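Local coordinates for paenibacillus xanthan lyase (Paenibacillus, PDB 6F2P), which catalyses the eliminative cleavage of the terminal mannosyl linkage in the side chains of the polysaccharide xanthan, at residues I493-S498 / G613-V618; E509-N514 / T601-H606; E540-T545 / A567-L572; N546-A551 / Y561-G566. All coordinates share one frame; numbering follows the deposited sequence.

Interaction 1: I493-S498 / G613-V618; sequences IVALGS and GSYSYV
Strands 493-498 and 613-618 pair antiparallel in the large sheet of the super-sandwich domain of polysaccharide lyase family 8. Alternate residues are joined by four backbone bonds; in the straightest, Ala495 N reaches Tyr617 O at 2.8 Å with an N-H...O angle of 174°, almost along the carbonyl axis. Packing is densest on the face of Ala495, Gly497, Tyr615 and Tyr617. Both tyrosines hold CG in the crowded position between backbone N and carbonyl carbon (chi1 63° in Tyr615, 62° in Tyr617), which lays each ring across the neighbouring strand instead of standing it upright. The methyl of Ala495 sits over the face of the Tyr617 ring, its CB 3.7 Å from the ring centroid. One pair further on, Gly497 has no side chain on this face, so the Tyr615 ring settles directly on its backbone in a CH-pi contact. Beyond the rings lies the second sheet, where Thr510 touches Tyr615 and Val512 touches Tyr617. The reverse face is made of smaller contacts: Val494 and Val618 cross obliquely through their CG2 methyls, and Leu496 CD2 rests on Ser616 CB at 3.5 Å, under cover of strands 637-642 and 646-651. The solvent side lies toward Gly613: the backbone stays paired, but Ser614 is exposed, and its CB touches Gly497 O and Ser498 CA. The polar tip of Tyr615 is well held, however: its OH bonds to Lys484 NZ and, at 2.6 Å, to a water that lies in the plane of the ring at its edge.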
loop_
_atom_site.group_PDB
_atom_site.type_symbol
_atom_site.label_atom_id
_atom_site.label_comp_id
_atom_site.label_asym_id
_atom_site.label_seq_id
_atom_site.Cartn_x
_atom_site.Cartn_y
_atom_site.Cartn_z
ATOM N N ILE A 493 0.983 7.521 -19.477
ATOM C CA ILE A 493 1.671 6.845 -18.387
ATOM C C ILE A 493 3.164 6.841 -18.666
ATOM O O ILE A 493 3.603 6.386 -19.720
ATOM C CB ILE A 493 1.213 5.391 -18.224
ATOM C CG1 ILE A 493 -0.273 5.339 -17.878
ATOM C CG2 ILE A 493 2.032 4.705 -17.148
ATOM C CD1 ILE A 493 -1.112 4.711 -18.951
ATOM N N VAL A 494 3.952 7.365 -17.739
ATOM C CA VAL A 494 5.393 7.314 -17.910
ATOM C C VAL A 494 5.940 6.169 -17.074
ATOM O O VAL A 494 5.605 6.040 -15.891
ATOM C CB VAL A 494 6.076 8.633 -17.504
ATOM C CG1 VAL A 494 7.583 8.536 -17.707
ATOM C CG2 VAL A 494 5.495 9.804 -18.297
ATOM N N ALA A 495 6.768 5.335 -17.694
ATOM C CA ALA A 495 7.407 4.220 -17.005
ATOM C C ALA A 495 8.919 4.421 -16.994
ATOM O O ALA A 495 9.530 4.628 -18.047
ATOM C CB ALA A 495 7.044 2.897 -17.677
ATOM N N LEU A 496 9.512 4.368 -15.804
ATOM C CA LEU A 496 10.946 4.552 -15.658
ATOM C C LEU A 496 11.576 3.383 -14.932
ATOM O O LEU A 496 10.992 2.819 -14.005
ATOM C CB LEU A 496 11.251 5.816 -14.862
ATOM C CG LEU A 496 10.780 7.169 -15.388
ATOM C CD1 LEU A 496 11.383 8.264 -14.525
ATOM C CD2 LEU A 496 11.157 7.353 -16.851
ATOM N N GLY A 497 12.785 3.033 -15.344
ATOM C CA GLY A 497 13.538 2.014 -14.650
ATOM C C GLY A 497 14.993 2.418 -14.555
ATOM O O GLY A 497 15.528 3.057 -15.458
ATOM N N SER A 498 15.627 2.051 -13.450
ATOM C CA SER A 498 17.046 2.275 -13.266
ATOM C C SER A 498 17.490 1.361 -12.147
ATOM O O SER A 498 16.663 0.690 -11.524
ATOM C CB SER A 498 17.304 3.713 -12.845
ATOM O OG SER A 498 16.850 3.900 -11.517
ATOM N N GLY A 613 21.532 -0.859 -15.353
ATOM C CA GLY A 613 20.714 -0.631 -16.535
ATOM C C GLY A 613 19.509 0.249 -16.244
ATOM O O GLY A 613 19.195 0.542 -15.083
ATOM N N SER A 614 18.827 0.681 -17.295
ATOM C CA SER A 614 17.713 1.601 -17.131
ATOM C C SER A 614 16.807 1.570 -18.345
ATOM O O SER A 614 17.181 1.050 -19.396
ATOM C CB SER A 614 18.227 3.033 -16.907
ATOM O OG SER A 614 18.684 3.645 -18.107
ATOM N N TYR A 615 15.614 2.126 -18.198
ATOM C CA TYR A 615 14.722 2.307 -19.330
ATOM C C TYR A 615 13.823 3.490 -19.042
ATOM O O TYR A 615 13.685 3.917 -17.891
ATOM C CB TYR A 615 13.877 1.048 -19.595
ATOM C CG TYR A 615 12.940 0.660 -18.462
ATOM C CD1 TYR A 615 11.731 1.325 -18.270
ATOM C CD2 TYR A 615 13.259 -0.385 -17.594
ATOM C CE1 TYR A 615 10.886 0.985 -17.236
ATOM C CE2 TYR A 615 12.410 -0.741 -16.557
ATOM C CZ TYR A 615 11.226 -0.048 -16.382
ATOM O OH TYR A 615 10.373 -0.385 -15.352
ATOM N N SER A 616 13.211 4.007 -20.097
ATOM C CA SER A 616 12.137 4.969 -19.964
ATOM C C SER A 616 11.270 4.869 -21.204
ATOM O O SER A 616 11.780 4.700 -22.310
ATOM C CB SER A 616 12.683 6.388 -19.808
ATOM O OG SER A 616 13.338 6.814 -20.985
ATOM N N TYR A 617 9.958 4.935 -21.008
ATOM C CA TYR A 617 9.008 5.003 -22.114
ATOM C C TYR A 617 7.701 5.590 -21.606
ATOM O O TYR A 617 7.474 5.653 -20.391
ATOM C CB TYR A 617 8.783 3.626 -22.761
ATOM C CG TYR A 617 8.200 2.561 -21.850
ATOM C CD1 TYR A 617 9.012 1.844 -20.982
ATOM C CD2 TYR A 617 6.843 2.247 -21.887
ATOM C CE1 TYR A 617 8.488 0.859 -20.154
ATOM C CE2 TYR A 617 6.310 1.259 -21.066
ATOM C CZ TYR A 617 7.139 0.573 -20.200
ATOM O OH TYR A 617 6.629 -0.402 -19.373
ATOM N N VAL A 618 6.853 6.018 -22.535
ATOM C CA VAL A 618 5.608 6.685 -22.189
ATOM C C VAL A 618 4.476 6.034 -22.947
ATOM O O VAL A 618 4.506 5.982 -24.174
ATOM C CB VAL A 618 5.629 8.170 -22.607
ATOM C CG1 VAL A 618 4.269 8.794 -22.392
ATOM C CG2 VAL A 618 6.710 8.934 -21.859
HETATM O O HOH W 1 8.327 1.132 -14.998
#

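Interaction 2: E509-N514 / T601-H606; sequences ETIVEN and TLWFDH
Leu602 O is gripped by two backbone N-H groups, those of Val512 and Glu513, and this double hold defines a classic beta bulge between strands 508-516 and 595-607. The two bonds differ in quality. Glu513 N, at 3.0 Å from Leu602 O, lies in the carbonyl plane on a lone pair with an N-H...O angle of 164°, whereas Val512 N approaches from above that plane with a more bent bond (131°). The extra residue shifts the antiparallel register by one and turns Val512 toward the partner strand, where its CG2 meets Phe604 CE2 at 3.4 Å. Phe604 and Thr510 run side by side into the interior of the sandwich, against Tyr615 of the facing sheet. Near the strand end, Thr510 OG1 and His606 NE2 share a hydrogen bond of 2.9 Å, the hydroxyl lying in the imidazole plane at the ring edge; Thr439 OG1 is a second partner of that hydroxyl. On the other face Ile511 CD1 packs on Trp603 CB at 3.6 Å. Glu509, extended beyond CG, runs alongside the same indole with its carboxylate turned 50° from the ring plane. A single water donates to Glu509 OE1 and Asp605 OD2 and accepts from Trp603 NE1. Arg434 forms a salt bridge with Glu509 and a cation-pi contact with Trp603, and Lys570 pairs with Asp605. The two carboxylates, with OE1 of Glu509 5.0 Å from OD2 of Asp605, therefore each have a countercharge as well as the common water, and both probably remain ionised despite their proximity.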
loop_
_atom_site.group_PDB
_atom_site.type_symbol
_atom_site.label_atom_id
_atom_site.label_comp_id
_atom_site.label_asym_id
_atom_site.label_seq_id
_atom_site.Cartn_x
_atom_site.Cartn_y
_atom_site.Cartn_z
ATOM N N GLU A 509 15.618 -8.364 -19.593
ATOM C CA GLU A 509 14.663 -7.701 -20.476
ATOM C C GLU A 509 13.611 -6.905 -19.714
ATOM O O GLU A 509 13.237 -7.253 -18.592
ATOM C CB GLU A 509 13.955 -8.729 -21.361
ATOM C CG GLU A 509 14.877 -9.560 -22.229
ATOM C CD GLU A 509 14.136 -10.594 -23.055
ATOM O OE1 GLU A 509 14.689 -11.033 -24.090
ATOM O OE2 GLU A 509 13.006 -10.969 -22.677
ATOM N N THR A 510 13.137 -5.831 -20.335
ATOM C CA THR A 510 11.989 -5.093 -19.819
ATOM C C THR A 510 10.931 -5.023 -20.908
ATOM O O THR A 510 11.199 -4.529 -22.006
ATOM C CB THR A 510 12.373 -3.675 -19.380
ATOM O OG1 THR A 510 13.086 -3.743 -18.136
ATOM C CG2 THR A 510 11.121 -2.799 -19.215
ATOM N N ILE A 511 9.735 -5.527 -20.612
ATOM C CA ILE A 511 8.721 -5.657 -21.648
ATOM C C ILE A 511 7.854 -4.417 -21.744
ATOM O O ILE A 511 7.157 -4.065 -20.792
ATOM C CB ILE A 511 7.815 -6.882 -21.422
ATOM C CG1 ILE A 511 8.653 -8.121 -21.076
ATOM C CG2 ILE A 511 6.931 -7.111 -22.637
ATOM C CD1 ILE A 511 9.763 -8.416 -22.058
ATOM N N VAL A 512 7.900 -3.750 -22.893
ATOM C CA VAL A 512 7.068 -2.569 -23.093
ATOM C C VAL A 512 5.642 -2.975 -23.439
ATOM O O VAL A 512 4.672 -2.405 -22.928
ATOM C CB VAL A 512 7.615 -1.648 -24.204
ATOM C CG1 VAL A 512 6.572 -0.611 -24.599
ATOM C CG2 VAL A 512 8.881 -0.967 -23.750
ATOM N N GLU A 513 5.525 -3.972 -24.307
ATOM C CA GLU A 513 4.231 -4.374 -24.830
ATOM C C GLU A 513 4.228 -5.866 -25.147
ATOM O O GLU A 513 5.275 -6.456 -25.433
ATOM C CB GLU A 513 3.909 -3.549 -26.076
ATOM C CG GLU A 513 2.531 -3.763 -26.656
ATOM C CD GLU A 513 1.425 -3.690 -25.614
ATOM O OE1 GLU A 513 0.832 -2.604 -25.448
ATOM O OE2 GLU A 513 1.130 -4.724 -24.973
ATOM N N ASN A 514 3.054 -6.480 -25.051
ATOM C CA ASN A 514 2.837 -7.815 -25.583
ATOM C C ASN A 514 1.357 -7.940 -25.887
ATOM O O ASN A 514 0.618 -8.562 -25.141
ATOM C CB ASN A 514 3.297 -8.902 -24.605
ATOM C CG ASN A 514 3.516 -10.240 -25.296
ATOM O OD1 ASN A 514 3.035 -10.452 -26.407
ATOM N ND2 ASN A 514 4.247 -11.139 -24.652
ATOM N N THR A 601 4.896 -7.950 -29.719
ATOM C CA THR A 601 5.721 -7.845 -28.525
ATOM C C THR A 601 6.833 -6.812 -28.709
ATOM O O THR A 601 7.618 -6.901 -29.657
ATOM C CB THR A 601 6.348 -9.204 -28.207
ATOM O OG1 THR A 601 5.343 -10.212 -28.305
ATOM C CG2 THR A 601 6.927 -9.219 -26.808
ATOM N N LEU A 602 6.890 -5.827 -27.813
ATOM C CA LEU A 602 7.940 -4.811 -27.843
ATOM C C LEU A 602 8.704 -4.855 -26.523
ATOM O O LEU A 602 8.087 -4.934 -25.461
ATOM C CB LEU A 602 7.329 -3.424 -28.044
ATOM C CG LEU A 602 6.353 -3.235 -29.213
ATOM C CD1 LEU A 602 5.728 -1.854 -29.181
ATOM C CD2 LEU A 602 7.034 -3.463 -30.547
ATOM N N TRP A 603 10.036 -4.812 -26.572
ATOM C CA TRP A 603 10.810 -4.832 -25.331
ATOM C C TRP A 603 12.223 -4.233 -25.396
ATOM O O TRP A 603 12.733 -3.912 -26.465
ATOM C CB TRP A 603 10.855 -6.244 -24.741
ATOM C CG TRP A 603 11.742 -7.230 -25.463
ATOM C CD1 TRP A 603 12.974 -7.663 -25.068
ATOM C CD2 TRP A 603 11.446 -7.930 -26.682
ATOM N NE1 TRP A 603 13.469 -8.577 -25.967
ATOM C CE2 TRP A 603 12.549 -8.757 -26.967
ATOM C CE3 TRP A 603 10.355 -7.936 -27.561
ATOM C CZ2 TRP A 603 12.595 -9.580 -28.093
ATOM C CZ3 TRP A 603 10.408 -8.749 -28.684
ATOM C CH2 TRP A 603 11.518 -9.562 -28.935
ATOM N N PHE A 604 12.827 -4.065 -24.224
ATOM C CA PHE A 604 14.203 -3.610 -24.105
ATOM C C PHE A 604 15.093 -4.777 -23.728
ATOM O O PHE A 604 14.700 -5.649 -22.940
ATOM C CB PHE A 604 14.346 -2.554 -23.006
ATOM C CG PHE A 604 13.513 -1.320 -23.216
ATOM C CD1 PHE A 604 13.716 -0.504 -24.317
ATOM C CD2 PHE A 604 12.557 -0.948 -22.282
ATOM C CE1 PHE A 604 12.959 0.643 -24.496
ATOM C CE2 PHE A 604 11.799 0.208 -22.454
ATOM C CZ PHE A 604 11.999 1.000 -23.563
ATOM N N ASP A 605 16.306 -4.782 -24.265
ATOM C CA ASP A 605 17.294 -5.769 -23.874
ATOM C C ASP A 605 18.441 -5.064 -23.185
ATOM O O ASP A 605 19.224 -4.376 -23.832
ATOM C CB ASP A 605 17.797 -6.539 -25.097
ATOM C CG ASP A 605 18.724 -7.701 -24.730
ATOM O OD1 ASP A 605 19.377 -7.680 -23.651
ATOM O OD2 ASP A 605 18.801 -8.645 -25.542
ATOM N N HIS A 606 18.544 -5.255 -21.873
ATOM C CA HIS A 606 19.614 -4.658 -21.076
ATOM C C HIS A 606 20.894 -5.478 -21.110
ATOM O O HIS A 606 21.876 -5.129 -20.449
ATOM C CB HIS A 606 19.166 -4.487 -19.624
ATOM C CG HIS A 606 17.832 -3.826 -19.482
ATOM N ND1 HIS A 606 17.656 -2.467 -19.624
ATOM C CD2 HIS A 606 16.605 -4.340 -19.224
ATOM C CE1 HIS A 606 16.378 -2.171 -19.455
ATOM N NE2 HIS A 606 15.720 -3.292 -19.215
HETATM O O HOH W 2 16.420 -9.884 -25.827
#

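Interaction 3: E540-T545 / A567-L572; sequences ETMTGT and AAVKGL
Thr541 and Lys570 lie side by side and point the same way, the threonine covering the aliphatic part of the lysine. The Lys570 chain is fully extended beyond CG, so that Thr541 OG1 comes to 3.6 Å from CE and the CG2 methyl rides near CG. Beyond this sleeve the ammonium reaches the next strand and forms a salt bridge with Asp605. On the opposite face Met542 and Val569 cross obliquely. A bend at chi3 (-71°) folds the methionine tip back over the partner strand, setting CE 4.1 Å from Val569 CB. Thr545 meets the same valine at about a right angle, its CB 3.8 Å from Val569 CG2, so this side chain lies between the methionine methyl and the threonine. Strand 539-543 is the outer member of the five-stranded antiparallel sheet of the super-sandwich domain, and 566-578 is its neighbour. Their register slips by one residue between Met542 and Thr545, a beta bulge at which the chain turns a corner through Gly544, with positive phi (57°), and enters the other sheet. Backbone bonds are paired on both sides of the corner: Val569 N to Met542 O, and Ala567 N to Thr545 O on an in-plane lone pair. Met542 O carries a second donor, Thr545 OG1 at 2.6 Å, which approaches from well above the carbonyl plane and fixes the rotation of the threonine. On the same face, from the next strand, Leu602 flanks Val569 and Phe604 flanks Ala567, while Thr541, Thr543 and Ala568 look to solvent, Thr543 CG2 just reaching Ala568 CB at 4.0 Å.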
loop_
_atom_site.group_PDB
_atom_site.type_symbol
_atom_site.label_atom_id
_atom_site.label_comp_id
_atom_site.label_asym_id
_atom_site.label_seq_id
_atom_site.Cartn_x
_atom_site.Cartn_y
_atom_site.Cartn_z
ATOM N N GLU A 540 12.557 -7.553 -35.573
ATOM C CA GLU A 540 13.619 -6.569 -35.751
ATOM C C GLU A 540 14.151 -6.111 -34.405
ATOM O O GLU A 540 13.413 -6.094 -33.424
ATOM C CB GLU A 540 13.080 -5.328 -36.463
ATOM C CG GLU A 540 12.607 -5.521 -37.894
ATOM C CD GLU A 540 12.252 -4.196 -38.543
ATOM O OE1 GLU A 540 11.799 -4.182 -39.710
ATOM O OE2 GLU A 540 12.432 -3.158 -37.871
ATOM N N THR A 541 15.426 -5.732 -34.362
ATOM C CA THR A 541 15.939 -4.917 -33.264
ATOM C C THR A 541 16.017 -3.471 -33.743
ATOM O O THR A 541 16.975 -3.090 -34.409
ATOM C CB THR A 541 17.321 -5.382 -32.798
ATOM O OG1 THR A 541 17.231 -6.719 -32.302
ATOM C CG2 THR A 541 17.803 -4.519 -31.687
ATOM N N MET A 542 14.996 -2.680 -33.412
ATOM C CA MET A 542 14.819 -1.329 -33.955
ATOM C C MET A 542 15.530 -0.231 -33.160
ATOM O O MET A 542 15.045 0.186 -32.105
ATOM C CB MET A 542 13.336 -0.987 -34.002
ATOM C CG MET A 542 12.483 -2.032 -34.644
ATOM S SD MET A 542 10.740 -1.591 -34.535
ATOM C CE MET A 542 10.438 -1.842 -32.776
ATOM N N THR A 543 16.654 0.261 -33.676
ATOM C CA THR A 543 17.416 1.282 -32.960
ATOM C C THR A 543 16.963 2.703 -33.283
ATOM O O THR A 543 16.297 2.949 -34.296
ATOM C CB THR A 543 18.931 1.160 -33.203
ATOM O OG1 THR A 543 19.190 1.104 -34.612
ATOM C CG2 THR A 543 19.474 -0.092 -32.537
ATOM N N GLY A 544 17.335 3.637 -32.411
ATOM C CA GLY A 544 16.939 5.023 -32.573
ATOM C C GLY A 544 15.434 5.175 -32.652
ATOM O O GLY A 544 14.912 6.008 -33.401
ATOM N N THR A 545 14.723 4.360 -31.881
ATOM C CA THR A 545 13.272 4.432 -31.879
ATOM C C THR A 545 12.805 5.616 -31.036
ATOM O O THR A 545 13.167 5.733 -29.857
ATOM C CB THR A 545 12.643 3.139 -31.354
ATOM O OG1 THR A 545 13.230 2.019 -32.028
ATOM C CG2 THR A 545 11.132 3.154 -31.592
ATOM N N ALA A 567 15.279 4.964 -28.040
ATOM C CA ALA A 567 15.658 3.671 -27.467
ATOM C C ALA A 567 15.837 2.582 -28.517
ATOM O O ALA A 567 15.261 2.638 -29.609
ATOM C CB ALA A 567 14.640 3.220 -26.422
ATOM N N ALA A 568 16.645 1.588 -28.169
ATOM C CA ALA A 568 16.731 0.362 -28.951
ATOM C C ALA A 568 15.607 -0.579 -28.509
ATOM O O ALA A 568 15.681 -1.188 -27.435
ATOM C CB ALA A 568 18.087 -0.297 -28.763
ATOM N N VAL A 569 14.572 -0.680 -29.338
ATOM C CA VAL A 569 13.402 -1.504 -29.041
ATOM C C VAL A 569 13.300 -2.737 -29.952
ATOM O O VAL A 569 13.146 -2.601 -31.165
ATOM C CB VAL A 569 12.098 -0.696 -29.206
ATOM C CG1 VAL A 569 10.903 -1.500 -28.703
ATOM C CG2 VAL A 569 12.204 0.640 -28.496
ATOM N N LYS A 570 13.365 -3.930 -29.365
ATOM C CA LYS A 570 13.135 -5.167 -30.120
ATOM C C LYS A 570 11.646 -5.399 -30.354
ATOM O O LYS A 570 10.818 -5.110 -29.490
ATOM C CB LYS A 570 13.756 -6.372 -29.404
ATOM C CG LYS A 570 15.263 -6.266 -29.259
ATOM C CD LYS A 570 15.866 -7.542 -28.721
ATOM C CE LYS A 570 17.384 -7.477 -28.754
ATOM N NZ LYS A 570 18.000 -8.791 -28.432
ATOM N N GLY A 571 11.309 -5.918 -31.530
ATOM C CA GLY A 571 9.923 -6.127 -31.904
ATOM C C GLY A 571 9.693 -7.501 -32.504
ATOM O O GLY A 571 10.577 -8.060 -33.160
ATOM N N LEU A 572 8.503 -8.049 -32.275
ATOM C CA LEU A 572 8.159 -9.363 -32.789
ATOM C C LEU A 572 6.659 -9.472 -33.023
ATOM O O LEU A 572 5.868 -9.321 -32.091
ATOM C CB LEU A 572 8.610 -10.448 -31.816
ATOM C CG LEU A 572 8.172 -11.880 -32.155
ATOM C CD1 LEU A 572 8.718 -12.333 -33.508
ATOM C CD2 LEU A 572 8.599 -12.858 -31.075
#

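Interaction 4: N546-A551 / Y561-G566; sequences NYIHLA and YYFPGG. With CA (calcium ion), chain I.
A calcium ion sits on the turn at the end of this strand pair, bound by the backbone oxygen of Gly565 at 2.5 Å. A water completes a small bridge, 2.4 Å from the calcium and donating to Gly566 O. Residues 563-566 form a type II beta turn, closed by Gly566 N on Phe563 O, with two glycines of positive phi carrying the chain round. Before the turn, strands 545-550 and 559-563 make an antiparallel beta hairpin of the super-sandwich domain. Asn546 O receives Phe563 N at 2.8 Å in a nearly straight bond (166°), while Ile548 and Tyr561 exchange a reciprocal backbone pair. Ile548 serves two rings: its CG2 meets Tyr561 CD1 at 3.9 Å and its CD1 meets Phe563 CE1. Leu550 CB comes to the edge of the Tyr561 ring, whose OH continues across the sandwich to Glu513. On the other face Tyr547 and Tyr562 pack against helix 625-633. Asn546 turns its end toward the turn, and a water donates both to its OD1 and to Phe563 O, at 2.8 Å from the latter. Its ND2, together with Tyr547 OH, holds a methylpentanediol molecule, probably from the crystallisation liquor. The oxygens offered to calcium here, a peptide carbonyl and a water, are both neutral, so the ion probably polarises the Gly565 carbonyl, while neither ligand adds formal charge.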
loop_
_atom_site.group_PDB
_atom_site.type_symbol
_atom_site.label_atom_id
_atom_site.label_comp_id
_atom_site.label_asym_id
_atom_site.label_seq_id
_atom_site.Cartn_x
_atom_site.Cartn_y
_atom_site.Cartn_z
ATOM N N ASN A 546 12.006 6.487 -31.648
ATOM C CA ASN A 546 11.497 7.670 -30.964
ATOM C C ASN A 546 10.061 7.473 -30.525
ATOM O O ASN A 546 9.687 7.752 -29.381
ATOM C CB ASN A 546 11.585 8.888 -31.879
ATOM C CG ASN A 546 13.004 9.228 -32.245
ATOM O OD1 ASN A 546 13.921 9.080 -31.430
ATOM N ND2 ASN A 546 13.205 9.679 -33.480
ATOM N N TYR A 547 9.249 6.996 -31.454
ATOM C CA TYR A 547 7.873 6.687 -31.136
ATOM C C TYR A 547 7.378 5.507 -31.962
ATOM O O TYR A 547 8.001 5.123 -32.952
ATOM C CB TYR A 547 6.976 7.917 -31.311
ATOM C CG TYR A 547 7.145 8.657 -32.621
ATOM C CD1 TYR A 547 8.164 9.590 -32.791
ATOM C CD2 TYR A 547 6.268 8.447 -33.680
ATOM C CE1 TYR A 547 8.314 10.279 -33.987
ATOM C CE2 TYR A 547 6.407 9.127 -34.872
ATOM C CZ TYR A 547 7.428 10.045 -35.025
ATOM O OH TYR A 547 7.570 10.731 -36.218
ATOM N N ILE A 548 6.265 4.926 -31.526
ATOM C CA ILE A 548 5.678 3.768 -32.170
ATOM C C ILE A 548 4.166 3.924 -32.079
ATOM O O ILE A 548 3.649 4.404 -31.068
ATOM C CB ILE A 548 6.098 2.463 -31.446
ATOM C CG1 ILE A 548 7.592 2.197 -31.612
ATOM C CG2 ILE A 548 5.320 1.264 -31.968
ATOM C CD1 ILE A 548 8.039 0.875 -31.027
ATOM N N HIS A 549 3.453 3.530 -33.129
ATOM C CA HIS A 549 2.002 3.492 -33.072
ATOM C C HIS A 549 1.512 2.118 -33.517
ATOM O O HIS A 549 1.852 1.651 -34.602
ATOM C CB HIS A 549 1.390 4.588 -33.940
ATOM C CG HIS A 549 -0.107 4.596 -33.936
ATOM N ND1 HIS A 549 -0.858 3.733 -34.705
ATOM C CD2 HIS A 549 -0.995 5.361 -33.254
ATOM C CE1 HIS A 549 -2.141 3.965 -34.498
ATOM N NE2 HIS A 549 -2.253 4.949 -33.623
ATOM N N LEU A 550 0.725 1.473 -32.660
ATOM C CA LEU A 550 0.131 0.182 -32.961
ATOM C C LEU A 550 -1.376 0.348 -33.037
ATOM O O LEU A 550 -2.003 0.741 -32.052
ATOM C CB LEU A 550 0.477 -0.839 -31.878
ATOM C CG LEU A 550 -0.303 -2.152 -32.030
ATOM C CD1 LEU A 550 -0.011 -2.768 -33.381
ATOM C CD2 LEU A 550 -0.003 -3.146 -30.910
ATOM N N ALA A 551 -1.961 0.053 -34.194
ATOM C CA ALA A 551 -3.384 0.305 -34.396
ATOM C C ALA A 551 -4.232 -0.747 -33.688
ATOM O O ALA A 551 -3.892 -1.927 -33.676
ATOM C CB ALA A 551 -3.716 0.369 -35.881
ATOM N N TYR A 561 3.520 4.763 -28.170
ATOM C CA TYR A 561 4.660 4.569 -27.281
ATOM C C TYR A 561 5.722 5.610 -27.615
ATOM O O TYR A 561 6.224 5.661 -28.730
ATOM C CB TYR A 561 5.257 3.170 -27.425
ATOM C CG TYR A 561 4.246 2.049 -27.423
ATOM C CD1 TYR A 561 3.443 1.810 -28.536
ATOM C CD2 TYR A 561 4.112 1.207 -26.324
ATOM C CE1 TYR A 561 2.519 0.791 -28.550
ATOM C CE2 TYR A 561 3.186 0.173 -26.330
ATOM C CZ TYR A 561 2.392 -0.022 -27.452
ATOM O OH TYR A 561 1.462 -1.022 -27.498
ATOM N N TYR A 562 6.062 6.444 -26.647
ATOM C CA TYR A 562 7.078 7.448 -26.869
ATOM C C TYR A 562 8.308 7.051 -26.070
ATOM O O TYR A 562 8.197 6.617 -24.926
ATOM C CB TYR A 562 6.537 8.834 -26.495
ATOM C CG TYR A 562 7.583 9.879 -26.187
ATOM C CD1 TYR A 562 8.563 10.210 -27.113
ATOM C CD2 TYR A 562 7.574 10.549 -24.972
ATOM C CE1 TYR A 562 9.522 11.157 -26.824
ATOM C CE2 TYR A 562 8.522 11.501 -24.674
ATOM C CZ TYR A 562 9.495 11.803 -25.599
ATOM O OH TYR A 562 10.442 12.760 -25.289
ATOM N N PHE A 563 9.478 7.157 -26.691
ATOM C CA PHE A 563 10.716 6.763 -26.030
ATOM C C PHE A 563 11.668 7.942 -25.859
ATOM O O PHE A 563 12.437 8.264 -26.758
ATOM C CB PHE A 563 11.369 5.594 -26.772
ATOM C CG PHE A 563 10.469 4.398 -26.888
ATOM C CD1 PHE A 563 9.569 4.286 -27.941
ATOM C CD2 PHE A 563 10.481 3.408 -25.920
ATOM C CE1 PHE A 563 8.714 3.192 -28.036
ATOM C CE2 PHE A 563 9.633 2.319 -26.015
ATOM C CZ PHE A 563 8.750 2.214 -27.076
ATOM N N PRO A 564 11.608 8.590 -24.689
ATOM C CA PRO A 564 12.425 9.772 -24.383
ATOM C C PRO A 564 13.913 9.505 -24.599
ATOM O O PRO A 564 14.498 8.596 -23.982
ATOM C CB PRO A 564 12.139 10.021 -22.904
ATOM C CG PRO A 564 10.783 9.419 -22.683
ATOM C CD PRO A 564 10.700 8.232 -23.584
ATOM N N GLY A 565 14.510 10.288 -25.493
ATOM C CA GLY A 565 15.931 10.182 -25.770
ATOM C C GLY A 565 16.220 9.152 -26.833
ATOM O O GLY A 565 17.373 8.942 -27.208
ATOM N N GLY A 566 15.159 8.518 -27.324
ATOM C CA GLY A 566 15.290 7.392 -28.228
ATOM C C GLY A 566 15.694 6.116 -27.506
ATOM O O GLY A 566 16.371 6.169 -26.476
HETATM CA CA CA I . 19.693 8.546 -26.326
HETATM O O HOH W 3 12.667 10.019 -28.969
HETATM O O HOH W 4 19.299 6.260 -26.878
#

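How the interactions relate
From the N terminus, the chain lays down 493-498, 509-514, 540-545 and 546-551 and then returns through 561-566, 567-572, 601-606 and 613-618 in reverse order. Interaction 4 therefore closes the innermost loop, interaction 3 encloses it, interaction 2 encloses both, and interaction 1 closes the whole; none cross. Interactions 1 and 4 belong to one sheet, joined where Val618 N meets Tyr562 O, and interactions 2 and 3 to the other, joined by Trp603 O and Lys570 N. The chain changes sheet between 493-498 and 509-514, at the corner between 540-545 and 546-551, between 561-566 and 567-572, and between 601-606 and 613-618; Phe604, Phe563, Tyr617 and Val512 meet in the core between the sheets.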